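PDB 4MI2: putative enoyl-CoA hydratase/isomerase from Mycobacterium abscessus, which probably isomerises 2-(1,2-epoxy-1,2-dihydrophenyl)acetyl-CoA in phenylacetate degradation, as a member of the enoyl-CoA hydratase/isomerase family. Local coordinates for residues L122-D127 / S150-S155. Sequence-based numbering, arbitrary orientation.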
# COMPACT_ATOMS: atom_id res chain seq x y z
N LEU B 122 7.59 -0.76 18.11
CA LEU B 122 6.59 -1.02 19.13
C LEU B 122 5.36 -0.17 18.86
O LEU B 122 4.22 -0.67 18.89
CB LEU B 122 7.20 -0.70 20.50
CG LEU B 122 6.40 -0.93 21.77
CD1 LEU B 122 6.03 -2.40 21.97
CD2 LEU B 122 7.25 -0.44 22.93
N ALA B 123 5.59 1.10 18.55
CA ALA B 123 4.48 2.00 18.24
C ALA B 123 3.69 1.59 17.00
O ALA B 123 2.46 1.72 16.97
CB ALA B 123 4.98 3.43 18.09
N LEU B 124 4.39 1.11 15.97
CA LEU B 124 3.72 0.73 14.73
C LEU B 124 2.96 -0.60 14.82
O LEU B 124 2.16 -0.92 13.94
CB LEU B 124 4.69 0.72 13.53
CG LEU B 124 5.49 2.02 13.26
CD1 LEU B 124 6.07 2.04 11.85
CD2 LEU B 124 4.67 3.28 13.49
N GLY B 125 3.20 -1.37 15.88
CA GLY B 125 2.40 -2.58 16.14
C GLY B 125 1.02 -2.30 16.74
O GLY B 125 0.18 -3.19 16.79
N ALA B 126 0.78 -1.07 17.19
CA ALA B 126 -0.55 -0.69 17.71
C ALA B 126 -1.51 -0.48 16.55
O ALA B 126 -1.09 -0.35 15.41
CB ALA B 126 -0.46 0.56 18.57
N ASP B 127 -2.81 -0.47 16.85
CA ASP B 127 -3.84 -0.19 15.84
C ASP B 127 -4.07 1.31 15.60
O ASP B 127 -4.26 1.73 14.46
CB ASP B 127 -5.16 -0.85 16.24
CG ASP B 127 -5.03 -2.34 16.42
OD1 ASP B 127 -4.56 -2.98 15.46
OD2 ASP B 127 -5.37 -2.88 17.51
N SER B 150 12.27 -5.52 15.30
CA SER B 150 10.97 -5.16 15.85
C SER B 150 9.88 -5.02 14.78
O SER B 150 8.95 -4.22 14.94
CB SER B 150 11.08 -3.87 16.68
OG SER B 150 12.10 -4.00 17.64
N ALA B 151 10.01 -5.82 13.72
CA ALA B 151 9.04 -5.91 12.62
C ALA B 151 8.97 -4.67 11.71
O ALA B 151 8.11 -4.58 10.82
CB ALA B 151 7.66 -6.25 13.15
N LEU B 152 9.91 -3.75 11.91
CA LEU B 152 9.89 -2.46 11.24
C LEU B 152 10.12 -2.56 9.74
O LEU B 152 9.63 -1.71 8.99
CB LEU B 152 10.93 -1.54 11.89
CG LEU B 152 10.65 -0.06 12.09
CD1 LEU B 152 9.24 0.25 12.58
CD2 LEU B 152 11.69 0.47 13.06
N SER B 153 10.81 -3.61 9.29
CA SER B 153 11.00 -3.86 7.85
C SER B 153 9.70 -4.25 7.15
O SER B 153 9.65 -4.29 5.91
CB SER B 153 12.08 -4.93 7.59
OG SER B 153 11.69 -6.22 8.03
N ALA B 154 8.67 -4.57 7.93
CA ALA B 154 7.34 -4.82 7.42
C ALA B 154 6.38 -3.67 7.77
O ALA B 154 5.71 -3.12 6.90
CB ALA B 154 6.81 -6.13 7.98
N SER B 155 6.31 -3.33 9.06
CA SER B 155 5.33 -2.38 9.55
C SER B 155 5.53 -0.97 8.98
O SER B 155 4.55 -0.29 8.67
CB SER B 155 5.33 -2.34 11.08
OG SER B 155 6.59 -1.91 11.58
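L124, in the last part of helix 118-124, meets L152 and S155 in the first turn of helix 152-160, a worked example of helix packing in a crotonase fold, where a buried leucine pair and a serine lie beside a subunit interface. The methyl CD1 of L124 touches CD1 of L152 at 3.7 Å, and the two side chains cross at about a right angle. S155 adds its hydroxyl beside this methyl pair: its OG lies 3.8 Å from CB of L124 and 4.0 Å from CD1 of the same leucine, so the hydroxyl oxygen rests against aliphatic carbon of L124. With chi1 at -55°, CG of L124 stands beside its own backbone N, anti to the carbonyl carbon, and the extended second torsion (chi2 -162°) carries CD1 on to L152.

In the second shell, L152 also packs on L120 and F141, and L124 on L185. Beyond the first helix, A126 rests on strand 107-111, while D127 is tied to V107 and forms a salt bridge with K218. The second helix faces a neighbour: A151 N and S153 OG both bond to E236 of the second subunit, which thus grips the helix start from outside the chain. A151 is the N-cap residue, and its carbonyl O takes two backbone donors, A154 N at 2.9 Å and S155 N at 2.8 Å.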